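Local atomic coordinates of penicillin-binding protein 2 (Pbp2) (Helicobacter pylori, PDB entry 5LP5), a protein that probably cross-links peptidoglycan as a penicillin-binding transpeptidase during synthesis of the cell wall, and forms a complex with the cell-shape protein MreC. Residues 394-402 / 458-466; 156-166 / 267-278. All coordinates share one frame; numbering follows the deposited sequence.

Contact 1: residues 394-402 / 458-466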
# COMPACT_ATOMS: atom_id res chain seq x y z
N GLU A 394 29.99 4.50 23.83
CA GLU A 394 29.18 3.41 23.32
C GLU A 394 27.96 3.91 22.59
O GLU A 394 27.70 5.11 22.50
CB GLU A 394 28.77 2.50 24.50
CG GLU A 394 29.94 1.78 25.15
CD GLU A 394 30.70 0.87 24.18
OE1 GLU A 394 30.06 0.27 23.28
OE2 GLU A 394 31.94 0.76 24.31
N LYS A 395 27.21 2.95 22.04
CA LYS A 395 25.95 3.25 21.37
C LYS A 395 24.91 3.67 22.41
O LYS A 395 24.88 3.10 23.49
CB LYS A 395 25.41 2.01 20.64
CG LYS A 395 26.37 1.33 19.68
CD LYS A 395 25.64 0.20 18.96
CE LYS A 395 26.55 -0.53 17.98
NZ LYS A 395 25.80 -1.47 17.10
N THR A 396 24.08 4.65 22.06
CA THR A 396 22.91 4.99 22.84
C THR A 396 21.87 3.86 22.84
O THR A 396 21.09 3.74 23.79
CB THR A 396 22.23 6.30 22.35
OG1 THR A 396 21.78 6.14 21.00
CG2 THR A 396 23.20 7.51 22.45
N GLY A 397 21.88 3.01 21.80
CA GLY A 397 20.92 1.90 21.68
C GLY A 397 19.67 2.22 20.85
O GLY A 397 18.59 1.68 21.10
N VAL A 398 19.82 3.09 19.87
CA VAL A 398 18.69 3.58 19.11
C VAL A 398 18.20 2.44 18.23
O VAL A 398 18.99 1.58 17.85
CB VAL A 398 19.08 4.84 18.31
CG1 VAL A 398 19.98 4.50 17.14
CG2 VAL A 398 17.85 5.60 17.84
N ASP A 399 16.90 2.41 17.96
CA ASP A 399 16.31 1.36 17.14
C ASP A 399 16.41 1.65 15.62
O ASP A 399 15.40 1.76 14.90
CB ASP A 399 14.87 1.03 17.60
CG ASP A 399 13.92 2.22 17.53
OD1 ASP A 399 14.37 3.38 17.53
OD2 ASP A 399 12.71 1.98 17.47
N LEU A 400 17.65 1.79 15.16
CA LEU A 400 18.00 1.83 13.75
C LEU A 400 19.14 0.86 13.55
O LEU A 400 19.74 0.40 14.52
CB LEU A 400 18.45 3.23 13.33
CG LEU A 400 17.40 4.34 13.28
CD1 LEU A 400 18.06 5.64 12.83
CD2 LEU A 400 16.30 3.92 12.34
N PRO A 401 19.46 0.54 12.29
CA PRO A 401 20.66 -0.26 12.05
C PRO A 401 21.97 0.54 12.16
O PRO A 401 22.01 1.74 11.85
CB PRO A 401 20.46 -0.79 10.63
CG PRO A 401 19.09 -0.35 10.19
CD PRO A 401 18.73 0.81 11.04
N ASN A 402 23.02 -0.15 12.60
CA ASN A 402 24.39 0.36 12.59
C ASN A 402 24.57 1.70 13.28
O ASN A 402 25.05 2.62 12.65
CB ASN A 402 24.91 0.50 11.15
CG ASN A 402 25.31 -0.82 10.53
OD1 ASN A 402 24.47 -1.59 10.05
ND2 ASN A 402 26.62 -1.07 10.51
N THR A 458 17.40 5.71 26.77
CA THR A 458 17.70 5.08 25.49
C THR A 458 16.80 5.71 24.42
O THR A 458 15.58 5.45 24.43
CB THR A 458 17.43 3.56 25.53
OG1 THR A 458 18.32 2.95 26.47
CG2 THR A 458 17.64 2.93 24.20
N PRO A 459 17.38 6.53 23.49
CA PRO A 459 16.55 7.13 22.43
C PRO A 459 15.98 6.06 21.56
O PRO A 459 16.65 5.06 21.31
CB PRO A 459 17.53 7.98 21.63
CG PRO A 459 18.69 8.21 22.55
CD PRO A 459 18.79 6.95 23.36
N HIS A 460 14.73 6.22 21.12
CA HIS A 460 14.10 5.24 20.26
C HIS A 460 13.00 5.90 19.50
O HIS A 460 12.62 7.00 19.84
CB HIS A 460 13.60 4.01 21.05
CG HIS A 460 12.61 4.33 22.11
ND1 HIS A 460 12.97 4.82 23.34
CD2 HIS A 460 11.26 4.20 22.14
CE1 HIS A 460 11.88 5.00 24.08
NE2 HIS A 460 10.83 4.62 23.37
N PHE A 461 12.54 5.25 18.44
CA PHE A 461 11.49 5.77 17.57
C PHE A 461 10.18 5.00 17.73
O PHE A 461 9.10 5.58 17.63
CB PHE A 461 11.92 5.69 16.12
CG PHE A 461 13.01 6.67 15.76
CD1 PHE A 461 12.71 7.99 15.47
CD2 PHE A 461 14.33 6.26 15.71
CE1 PHE A 461 13.70 8.88 15.13
CE2 PHE A 461 15.33 7.14 15.37
CZ PHE A 461 15.01 8.45 15.08
N ALA A 462 10.25 3.70 17.97
CA ALA A 462 9.06 2.88 18.09
C ALA A 462 8.38 3.05 19.46
O ALA A 462 8.91 2.62 20.48
CB ALA A 462 9.42 1.42 17.84
N ILE A 463 7.19 3.64 19.47
CA ILE A 463 6.50 3.92 20.73
C ILE A 463 6.31 2.67 21.55
O ILE A 463 6.44 2.71 22.76
CB ILE A 463 5.14 4.63 20.52
CG1 ILE A 463 5.39 6.08 20.09
CG2 ILE A 463 4.32 4.62 21.80
CD1 ILE A 463 4.15 6.91 19.82
N ASN A 464 6.03 1.55 20.90
CA ASN A 464 5.86 0.26 21.59
C ASN A 464 7.20 -0.42 21.93
O ASN A 464 7.24 -1.61 22.21
CB ASN A 464 4.91 -0.68 20.81
CG ASN A 464 5.30 -0.84 19.33
OD1 ASN A 464 6.13 -0.09 18.79
ND2 ASN A 464 4.65 -1.77 18.64
N ASN A 465 8.28 0.35 21.95
CA ASN A 465 9.60 -0.11 22.43
C ASN A 465 9.87 0.40 23.85
O ASN A 465 10.61 1.36 24.03
CB ASN A 465 10.68 0.40 21.48
CG ASN A 465 11.88 -0.52 21.38
OD1 ASN A 465 12.05 -1.49 22.12
ND2 ASN A 465 12.73 -0.22 20.41
N LYS A 466 9.29 -0.26 24.85
CA LYS A 466 9.46 0.11 26.27
C LYS A 466 10.93 -0.02 26.67
O LYS A 466 11.41 -1.10 27.01
CB LYS A 466 8.61 -0.79 27.17
CG LYS A 466 8.85 -0.63 28.68
CD LYS A 466 8.41 -1.88 29.45
CE LYS A 466 8.53 -1.72 30.96
NZ LYS A 466 7.98 -2.91 31.65
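The ring of Phe461 receives Asp399 at its edge, where Asp399 OD1 lies near the ring plane, 3.4 Å from Phe461 CD2. Two methyls converge obliquely on one rim carbon of Phe461, CE2, from opposite sides of the ring plane: Val398 CG2 at 3.9 Å, and Leu400 CD1 at a similar distance. The neighbouring imidazole, that of His460, has the backbone O of Asn465 over one face, and Thr458 O lies in its plane as the acceptor for ND1. Both segments are irregular loops of the transpeptidase domain, packed beside strand 264-270, an outermost strand of its antiparallel sheet, and Leu264 of that strand touches Val398, Pro459 and Phe461.

The pair illustrates how a single carboxylate can join two loops that form no sheet. Asp399 is the centre of an inverse gamma turn, and its CG sits between the backbone N and the carbonyl carbon (chi1 60°), which carries the carboxylate across to two consecutive peptide N-H groups. Phe461 N binds Asp399 OD1 at 2.8 Å, on the syn side and 22° out of the carboxylate plane. Ala462 N, at the start of a type I turn, binds the syn lone pair of Asp399 OD2 at 3.0 Å, an oxygen that also bonds to Tyr195 OH. Towards the other end the contact turns apolar. The pyrrolidine ring of Pro459 lies across Thr396, whose hydroxyl is instead held by Glu403, and Leu442 of helix 441-453 touches both residues. Between these two regions the backbones come close enough for a CA-H...O contact, Val398 CA to Pro459 O, 3.3 Å.

Contact 2: residues 156-166 / 267-278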
# COMPACT_ATOMS: atom_id res chain seq x y z
N ASN A 156 7.31 12.55 1.36
CA ASN A 156 8.53 12.55 0.56
C ASN A 156 9.84 12.46 1.33
O ASN A 156 10.26 11.35 1.68
CB ASN A 156 8.52 13.73 -0.40
CG ASN A 156 7.49 13.55 -1.49
OD1 ASN A 156 7.62 12.70 -2.37
ND2 ASN A 156 6.43 14.31 -1.39
N ALA A 157 10.48 13.59 1.58
CA ALA A 157 11.81 13.61 2.22
C ALA A 157 11.74 13.94 3.70
O ALA A 157 12.77 14.15 4.36
CB ALA A 157 12.74 14.59 1.51
N LEU A 158 10.54 13.97 4.25
CA LEU A 158 10.38 14.17 5.67
C LEU A 158 10.89 12.95 6.39
O LEU A 158 10.42 11.85 6.14
CB LEU A 158 8.92 14.42 6.02
CG LEU A 158 8.72 14.79 7.49
CD1 LEU A 158 9.24 16.20 7.74
CD2 LEU A 158 7.25 14.69 7.85
N ALA A 159 11.85 13.16 7.29
CA ALA A 159 12.37 12.10 8.17
C ALA A 159 12.91 10.93 7.37
O ALA A 159 12.93 9.80 7.84
CB ALA A 159 11.28 11.62 9.12
N SER A 160 13.36 11.23 6.16
CA SER A 160 13.87 10.20 5.28
C SER A 160 14.94 9.33 5.94
O SER A 160 15.07 8.14 5.61
CB SER A 160 14.40 10.82 3.98
OG SER A 160 15.65 11.48 4.15
N HIS A 161 15.71 9.91 6.86
CA HIS A 161 16.79 9.16 7.50
C HIS A 161 16.30 8.36 8.71
O HIS A 161 17.03 7.57 9.26
CB HIS A 161 17.96 10.08 7.88
CG HIS A 161 18.81 10.49 6.71
ND1 HIS A 161 18.69 11.72 6.10
CD2 HIS A 161 19.79 9.84 6.04
CE1 HIS A 161 19.56 11.81 5.11
NE2 HIS A 161 20.24 10.68 5.05
N VAL A 162 15.06 8.57 9.11
CA VAL A 162 14.43 7.72 10.12
C VAL A 162 13.68 6.57 9.48
O VAL A 162 13.89 5.39 9.82
CB VAL A 162 13.41 8.49 10.97
CG1 VAL A 162 12.77 7.56 11.97
CG2 VAL A 162 14.09 9.68 11.66
N LEU A 163 12.81 6.91 8.54
CA LEU A 163 11.92 5.93 7.96
C LEU A 163 12.67 4.89 7.13
O LEU A 163 12.48 3.68 7.31
CB LEU A 163 10.86 6.63 7.12
CG LEU A 163 10.02 7.68 7.85
CD1 LEU A 163 9.18 8.44 6.86
CD2 LEU A 163 9.14 7.04 8.89
N GLY A 164 13.56 5.35 6.26
CA GLY A 164 14.24 4.50 5.32
C GLY A 164 13.27 4.04 4.24
O GLY A 164 12.12 4.47 4.21
N TYR A 165 13.73 3.15 3.37
CA TYR A 165 12.95 2.73 2.23
C TYR A 165 13.05 1.23 1.94
O TYR A 165 14.00 0.57 2.33
CB TYR A 165 13.36 3.54 0.99
CG TYR A 165 14.77 3.28 0.57
CD1 TYR A 165 15.09 2.19 -0.24
CD2 TYR A 165 15.81 4.09 1.00
CE1 TYR A 165 16.38 1.93 -0.62
CE2 TYR A 165 17.11 3.85 0.62
CZ TYR A 165 17.39 2.77 -0.20
OH TYR A 165 18.68 2.51 -0.60
N VAL A 166 12.06 0.73 1.23
CA VAL A 166 12.00 -0.66 0.83
C VAL A 166 12.45 -0.80 -0.63
O VAL A 166 12.32 0.14 -1.42
CB VAL A 166 10.57 -1.22 0.97
CG1 VAL A 166 10.03 -0.89 2.34
CG2 VAL A 166 9.63 -0.67 -0.09
N ALA A 267 14.13 13.93 14.62
CA ALA A 267 15.43 13.39 14.20
C ALA A 267 15.65 13.80 12.74
O ALA A 267 15.26 13.10 11.79
CB ALA A 267 15.46 11.89 14.36
N GLY A 268 16.26 14.96 12.57
CA GLY A 268 16.57 15.45 11.25
C GLY A 268 18.01 15.25 10.89
O GLY A 268 18.88 15.43 11.72
N SER A 269 18.26 14.89 9.63
CA SER A 269 19.62 14.84 9.10
C SER A 269 19.63 15.53 7.75
O SER A 269 18.88 15.16 6.87
CB SER A 269 20.13 13.40 8.94
OG SER A 269 21.31 13.36 8.14
N TYR A 270 20.52 16.51 7.58
CA TYR A 270 20.39 17.45 6.46
C TYR A 270 21.64 17.56 5.62
O TYR A 270 22.72 17.91 6.12
CB TYR A 270 19.97 18.82 6.97
CG TYR A 270 18.71 18.71 7.77
CD1 TYR A 270 17.47 18.70 7.14
CD2 TYR A 270 18.75 18.54 9.15
CE1 TYR A 270 16.29 18.57 7.88
CE2 TYR A 270 17.58 18.40 9.90
CZ TYR A 270 16.36 18.41 9.25
OH TYR A 270 15.20 18.30 9.95
N PRO A 271 21.50 17.29 4.31
CA PRO A 271 20.26 17.05 3.60
C PRO A 271 19.54 15.74 3.86
O PRO A 271 20.19 14.71 3.97
CB PRO A 271 20.70 17.04 2.12
CG PRO A 271 22.09 17.52 2.07
CD PRO A 271 22.67 17.26 3.42
N GLU A 272 18.21 15.79 3.94
CA GLU A 272 17.36 14.60 3.78
C GLU A 272 17.27 14.29 2.26
O GLU A 272 17.75 15.06 1.44
CB GLU A 272 15.96 14.86 4.37
CG GLU A 272 15.88 15.28 5.84
CD GLU A 272 15.85 14.11 6.81
OE1 GLU A 272 16.04 12.97 6.36
OE2 GLU A 272 15.63 14.33 8.03
N TYR A 273 16.64 13.16 1.90
CA TYR A 273 16.38 12.81 0.49
C TYR A 273 14.99 12.21 0.33
O TYR A 273 14.39 11.78 1.31
CB TYR A 273 17.45 11.85 -0.06
CG TYR A 273 17.50 10.49 0.62
CD1 TYR A 273 16.87 9.38 0.06
CD2 TYR A 273 18.18 10.31 1.81
CE1 TYR A 273 16.91 8.13 0.68
CE2 TYR A 273 18.22 9.07 2.44
CZ TYR A 273 17.58 7.99 1.87
OH TYR A 273 17.61 6.77 2.51
N ASN A 274 14.48 12.18 -0.89
CA ASN A 274 13.08 11.82 -1.15
C ASN A 274 12.90 10.33 -1.34
O ASN A 274 13.20 9.79 -2.40
CB ASN A 274 12.53 12.55 -2.37
CG ASN A 274 11.06 12.23 -2.63
OD1 ASN A 274 10.47 11.31 -2.05
ND2 ASN A 274 10.44 13.03 -3.50
N LEU A 275 12.34 9.70 -0.31
CA LEU A 275 12.20 8.26 -0.25
C LEU A 275 11.45 7.66 -1.43
O LEU A 275 11.66 6.50 -1.77
CB LEU A 275 11.52 7.86 1.05
CG LEU A 275 12.30 8.14 2.33
CD1 LEU A 275 11.35 8.00 3.53
CD2 LEU A 275 13.53 7.24 2.52
N ASN A 276 10.56 8.44 -2.06
CA ASN A 276 9.77 7.91 -3.18
C ASN A 276 10.61 7.59 -4.41
O ASN A 276 10.21 6.78 -5.23
CB ASN A 276 8.66 8.87 -3.57
CG ASN A 276 7.53 8.88 -2.61
OD1 ASN A 276 6.78 7.91 -2.50
ND2 ASN A 276 7.36 10.00 -1.93
N ASP A 277 11.77 8.23 -4.56
CA ASP A 277 12.60 8.01 -5.75
C ASP A 277 13.26 6.63 -5.77
O ASP A 277 13.75 6.19 -6.81
CB ASP A 277 13.66 9.11 -5.88
CG ASP A 277 13.06 10.50 -6.04
OD1 ASP A 277 11.92 10.61 -6.55
OD2 ASP A 277 13.72 11.49 -5.64
N PHE A 278 13.26 5.94 -4.64
CA PHE A 278 13.81 4.60 -4.56
C PHE A 278 12.77 3.50 -4.86
O PHE A 278 13.15 2.38 -5.21
CB PHE A 278 14.46 4.35 -3.18
CG PHE A 278 15.77 5.04 -3.02
CD1 PHE A 278 15.82 6.36 -2.60
CD2 PHE A 278 16.96 4.38 -3.31
CE1 PHE A 278 17.03 7.02 -2.48
CE2 PHE A 278 18.17 5.03 -3.18
CZ PHE A 278 18.20 6.35 -2.77
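Glu272 OE1 takes three bonds from the start of helix 160-163. Ser160 OG donates to Glu272 OE1 at 2.7 Å, on the anti side. His161 offers two more donors to the same oxygen: its backbone N, on the syn lone pair, and ND1, from well above the carboxylate plane, 2.9 Å from Glu272 OE1. A bend at chi2 (-87°) turns the carboxylate back along its own segment, where OE2 accepts from Ser269 N. Donors at a helix start would be expected to stabilise the negative charge. Ser160 OG in turn accepts from Tyr273 N at 3.0 Å in a nearly straight bond (173°), so the hydroxyl links neighbouring residues of the partner segment.

The arrangement joins the two regions expected of a class B penicillin-binding protein: the helix belongs to the dimerisation region, whereas 267-278 takes in the end of strand 264-270, an outermost strand of the transpeptidase sheet within this chain, and the loop after it. At the far end the bonds weaken. Asn156 OD1 receives weak bonds from Asn274 ND2 and Asn276 ND2, the latter also bound to Tyr153 O, while Asn274 OD1 closes an Asx turn with Asn276 N.

Packing fills the remainder. Tyr273 turns its edge to one face of His161 (planes 80° apart), with Ser269 OG, itself hydrogen-bonded to Leu299 O, over the opposite face. Leu275 CD2 lies 3.5 Å from Gly164 O, and Tyr165 stacks face to face on Phe278, centroids 4.2 Å apart.

Overall arrangement
Both contacts are largely buried and near the centre of the chain, and they adjoin: the Phe461 ring of contact 1 packs on Val162 and Ala267, one residue from each segment of contact 2, with Phe461 CZ 3.5 Å from Ala267 CB. Strand 264-270 flanks contact 1 through Leu264 and Ala267 and contributes its last residues to contact 2; helix 190-194 touches both through Ile191. Contact 1 stays within the transpeptidase region and buries less surface, about 406 Å². Contact 2 spans the two family regions, buries 911 Å² and adds aromatic stacking. Each has an acidic side chain as its polar centre, fed by loop peptides in contact 1 and by a helix start in contact 2.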